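Nicotinate-nucleotide--dimethylbenzimidazole phosphoribosyltransferase (Thermus thermophilus HB8, PDB 1WX1) probably catalyses, as a CobT-family enzyme of cobalamin biosynthesis, transfer of phosphoribose from nicotinate mononucleotide to 5,6-dimethylbenzimidazole, giving alpha-ribazole 5'-phosphate and nicotinate. Local coordinates at residues A[167-179]-A[252-264]. Residues are numbered along the deposited sequence; the frame is centred on the assembly and turned at random.
Sequences NTTAAAALTAALL and FPVTAGALLAWKM
F252 is a knob in a hole made by T168, A171, A172 and T175. With CG anti to the backbone N (chi1 -172°), the ring reaches across to helix 167-179, where CE1 lies 3.5 Å from the carbonyl O of T168, met at the ring edge. With an alanine in its place, that hole is likely to be left unfilled, A171 CB and A172 CB losing CE1. P253 sets its ring crosswise against the amide of N167, CG 3.5 Å from OD1, while ND2 bonds to D162 and E229; the predicted catalytic base E304 is about 9 Å from the N167 side chain. A256 CB lies 3.9 Å from A171 CB and 3.6 Å from T175 OG1. T175 OG1 donates to A171 O at 2.7 Å, opposite the T175 backbone N-H across the carbonyl plane, and also bonds Q286. L259 CD1 touches both T175 CG2 and L179 CD1; L178 CD1 presses onto the backbone at L260 N, 3.6 Å away. Last, K263 NZ reaches L178 O through a water. Crossing at 33°, these two helices, each following a strand of the parallel sheet, share no direct hydrogen bond: backbones come closest at A171 and P253, and direct contacts are mostly apolar.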
loop_
_atom_site.group_PDB
_atom_site.type_symbol
_atom_site.label_atom_id
_atom_site.label_comp_id
_atom_site.label_asym_id
_atom_site.label_seq_id
_atom_site.Cartn_x
_atom_site.Cartn_y
_atom_site.Cartn_z
ATOM N N ASN A 167 20.520 11.981 11.635
ATOM C CA ASN A 167 20.508 12.298 10.214
ATOM C C ASN A 167 19.321 13.126 9.711
ATOM O O ASN A 167 19.355 13.630 8.592
ATOM C CB ASN A 167 20.700 11.023 9.374
ATOM C CG ASN A 167 19.458 10.169 9.280
ATOM O OD1 ASN A 167 18.435 10.445 9.900
ATOM N ND2 ASN A 167 19.546 9.109 8.485
ATOM N N THR A 168 18.283 13.300 10.526
ATOM C CA THR A 168 17.161 14.117 10.075
ATOM C C THR A 168 17.588 15.588 10.112
ATOM O O THR A 168 17.040 16.421 9.399
ATOM C CB THR A 168 15.895 13.907 10.943
ATOM O OG1 THR A 168 16.130 14.382 12.269
ATOM C CG2 THR A 168 15.534 12.430 10.996
ATOM N N THR A 169 18.580 15.906 10.938
ATOM C CA THR A 169 19.067 17.272 11.003
ATOM C C THR A 169 19.934 17.515 9.772
ATOM O O THR A 169 19.809 18.546 9.112
ATOM C CB THR A 169 19.882 17.527 12.293
ATOM O OG1 THR A 169 19.019 17.391 13.425
ATOM C CG2 THR A 169 20.464 18.935 12.295
ATOM N N ALA A 170 20.801 16.556 9.454
ATOM C CA ALA A 170 21.658 16.670 8.277
ATOM C C ALA A 170 20.775 16.693 7.023
ATOM O O ALA A 170 21.065 17.413 6.069
ATOM C CB ALA A 170 22.634 15.490 8.205
ATOM N N ALA A 171 19.703 15.903 7.034
ATOM C CA ALA A 171 18.789 15.855 5.894
ATOM C C ALA A 171 18.078 17.201 5.734
ATOM O O ALA A 171 17.857 17.663 4.614
ATOM C CB ALA A 171 17.769 14.740 6.083
ATOM N N ALA A 172 17.723 17.824 6.856
ATOM C CA ALA A 172 17.048 19.118 6.826
ATOM C C ALA A 172 17.981 20.185 6.262
ATOM O O ALA A 172 17.564 21.027 5.461
ATOM C CB ALA A 172 16.590 19.507 8.229
ATOM N N ALA A 173 19.244 20.142 6.675
ATOM C CA ALA A 173 20.228 21.109 6.212
ATOM C C ALA A 173 20.461 20.967 4.713
ATOM O O ALA A 173 20.456 21.960 3.971
ATOM C CB ALA A 173 21.542 20.924 6.967
ATOM N N LEU A 174 20.662 19.730 4.271
ATOM C CA LEU A 174 20.902 19.457 2.862
ATOM C C LEU A 174 19.685 19.843 2.027
ATOM O O LEU A 174 19.819 20.418 0.945
ATOM C CB LEU A 174 21.226 17.976 2.658
ATOM C CG LEU A 174 21.476 17.539 1.210
ATOM C CD1 LEU A 174 22.616 18.360 0.615
ATOM C CD2 LEU A 174 21.817 16.053 1.172
ATOM N N THR A 175 18.497 19.535 2.532
ATOM C CA THR A 175 17.278 19.859 1.802
ATOM C C THR A 175 17.122 21.373 1.684
ATOM O O THR A 175 16.856 21.898 0.601
ATOM C CB THR A 175 16.048 19.263 2.496
ATOM O OG1 THR A 175 16.149 17.833 2.496
ATOM C CG2 THR A 175 14.768 19.679 1.773
ATOM N N ALA A 176 17.295 22.074 2.801
ATOM C CA ALA A 176 17.177 23.527 2.807
ATOM C C ALA A 176 18.186 24.154 1.846
ATOM O O ALA A 176 17.848 25.061 1.080
ATOM C CB ALA A 176 17.388 24.065 4.227
ATOM N N ALA A 177 19.418 23.658 1.871
ATOM C CA ALA A 177 20.468 24.182 1.010
ATOM C C ALA A 177 20.182 23.970 -0.479
ATOM O O ALA A 177 20.329 24.893 -1.283
ATOM C CB ALA A 177 21.809 23.555 1.383
ATOM N N LEU A 178 19.772 22.758 -0.841
ATOM C CA LEU A 178 19.476 22.439 -2.235
ATOM C C LEU A 178 18.216 23.114 -2.766
ATOM O O LEU A 178 18.161 23.492 -3.932
ATOM C CB LEU A 178 19.333 20.925 -2.416
ATOM C CG LEU A 178 20.547 20.071 -2.056
ATOM C CD1 LEU A 178 20.238 18.602 -2.330
ATOM C CD2 LEU A 178 21.741 20.521 -2.868
ATOM N N LEU A 179 17.203 23.252 -1.916
ATOM C CA LEU A 179 15.947 23.861 -2.336
ATOM C C LEU A 179 15.822 25.337 -1.963
ATOM O O LEU A 179 14.863 25.998 -2.361
ATOM C CB LEU A 179 14.773 23.091 -1.740
ATOM C CG LEU A 179 14.707 21.597 -2.065
ATOM C CD1 LEU A 179 13.442 21.024 -1.472
ATOM C CD2 LEU A 179 14.732 21.375 -3.572
ATOM N N PHE A 252 12.343 11.037 4.730
ATOM C CA PHE A 252 13.008 12.338 4.682
ATOM C C PHE A 252 14.511 12.307 4.363
ATOM O O PHE A 252 14.960 12.970 3.423
ATOM C CB PHE A 252 12.731 13.079 6.008
ATOM C CG PHE A 252 13.190 14.516 6.030
ATOM C CD1 PHE A 252 14.043 14.969 7.038
ATOM C CD2 PHE A 252 12.755 15.420 5.069
ATOM C CE1 PHE A 252 14.449 16.304 7.089
ATOM C CE2 PHE A 252 13.156 16.759 5.111
ATOM C CZ PHE A 252 14.007 17.202 6.123
ATOM N N PRO A 253 15.310 11.543 5.131
ATOM C CA PRO A 253 16.750 11.493 4.850
ATOM C C PRO A 253 17.047 10.865 3.486
ATOM O O PRO A 253 17.886 11.360 2.733
ATOM C CB PRO A 253 17.301 10.661 6.014
ATOM C CG PRO A 253 16.325 10.955 7.131
ATOM C CD PRO A 253 15.004 10.863 6.403
ATOM N N VAL A 254 16.357 9.775 3.162
ATOM C CA VAL A 254 16.573 9.123 1.869
ATOM C C VAL A 254 16.209 10.062 0.722
ATOM O O VAL A 254 16.919 10.149 -0.277
ATOM C CB VAL A 254 15.748 7.814 1.750
ATOM C CG1 VAL A 254 15.703 7.343 0.291
ATOM C CG2 VAL A 254 16.386 6.730 2.627
ATOM N N THR A 255 15.098 10.771 0.871
ATOM C CA THR A 255 14.657 11.688 -0.163
ATOM C C THR A 255 15.606 12.874 -0.275
ATOM O O THR A 255 15.743 13.456 -1.342
ATOM C CB THR A 255 13.208 12.144 0.107
ATOM O OG1 THR A 255 12.372 10.982 0.170
ATOM C CG2 THR A 255 12.695 13.044 -1.022
ATOM N N ALA A 256 16.274 13.231 0.821
ATOM C CA ALA A 256 17.243 14.324 0.766
ATOM C C ALA A 256 18.388 13.843 -0.132
ATOM O O ALA A 256 18.948 14.611 -0.916
ATOM C CB ALA A 256 17.766 14.651 2.169
ATOM N N GLY A 257 18.736 12.564 -0.005
ATOM C CA GLY A 257 19.792 12.005 -0.833
ATOM C C GLY A 257 19.368 12.019 -2.296
ATOM O O GLY A 257 20.167 12.303 -3.187
ATOM N N ALA A 258 18.102 11.710 -2.552
ATOM C CA ALA A 258 17.594 11.707 -3.924
ATOM C C ALA A 258 17.629 13.113 -4.529
ATOM O O ALA A 258 17.887 13.273 -5.723
ATOM C CB ALA A 258 16.174 11.161 -3.952
ATOM N N LEU A 259 17.356 14.129 -3.712
ATOM C CA LEU A 259 17.380 15.514 -4.189
ATOM C C LEU A 259 18.783 15.866 -4.660
ATOM O O LEU A 259 18.965 16.556 -5.676
ATOM C CB LEU A 259 16.952 16.477 -3.072
ATOM C CG LEU A 259 15.462 16.504 -2.722
ATOM C CD1 LEU A 259 15.235 17.444 -1.546
ATOM C CD2 LEU A 259 14.655 16.965 -3.933
ATOM N N LEU A 260 19.782 15.393 -3.917
ATOM C CA LEU A 260 21.169 15.647 -4.278
ATOM C C LEU A 260 21.476 14.993 -5.624
ATOM O O LEU A 260 22.107 15.600 -6.494
ATOM C CB LEU A 260 22.113 15.099 -3.199
ATOM C CG LEU A 260 23.612 15.221 -3.495
ATOM C CD1 LEU A 260 23.972 16.664 -3.824
ATOM C CD2 LEU A 260 24.404 14.727 -2.291
ATOM N N ALA A 261 21.022 13.753 -5.794
ATOM C CA ALA A 261 21.238 13.020 -7.038
ATOM C C ALA A 261 20.559 13.761 -8.193
ATOM O O ALA A 261 21.125 13.897 -9.281
ATOM C CB ALA A 261 20.671 11.601 -6.915
ATOM N N TRP A 262 19.341 14.231 -7.943
ATOM C CA TRP A 262 18.565 14.964 -8.934
ATOM C C TRP A 262 19.309 16.226 -9.376
ATOM O O TRP A 262 19.353 16.551 -10.565
ATOM C CB TRP A 262 17.201 15.327 -8.340
ATOM C CG TRP A 262 16.309 16.105 -9.253
ATOM C CD1 TRP A 262 16.102 15.887 -10.586
ATOM C CD2 TRP A 262 15.450 17.187 -8.887
ATOM N NE1 TRP A 262 15.174 16.778 -11.077
ATOM C CE2 TRP A 262 14.769 17.608 -10.051
ATOM C CE3 TRP A 262 15.216 17.886 -7.687
ATOM C CZ2 TRP A 262 13.832 18.643 -10.054
ATOM C CZ3 TRP A 262 14.284 18.925 -7.685
ATOM C CH2 TRP A 262 13.622 19.306 -8.867
ATOM N N LYS A 263 19.899 16.930 -8.417
ATOM C CA LYS A 263 20.643 18.145 -8.725
ATOM C C LYS A 263 21.845 17.840 -9.606
ATOM O O LYS A 263 22.257 18.670 -10.410
ATOM C CB LYS A 263 21.105 18.833 -7.437
ATOM C CG LYS A 263 19.959 19.397 -6.624
ATOM C CD LYS A 263 19.099 20.315 -7.480
ATOM C CE LYS A 263 17.849 20.761 -6.740
ATOM N NZ LYS A 263 16.983 21.579 -7.631
ATOM N N MET A 264 22.405 16.648 -9.450
ATOM C CA MET A 264 23.556 16.236 -10.244
ATOM C C MET A 264 23.109 15.662 -11.591
ATOM O O MET A 264 23.848 15.720 -12.572
ATOM C CB MET A 264 24.368 15.178 -9.488
ATOM C CG MET A 264 25.055 15.683 -8.226
ATOM S SD MET A 264 25.724 14.324 -7.233
ATOM C CE MET A 264 27.125 13.860 -8.216
HETATM O O HOH W 1 18.231 23.773 -7.156
#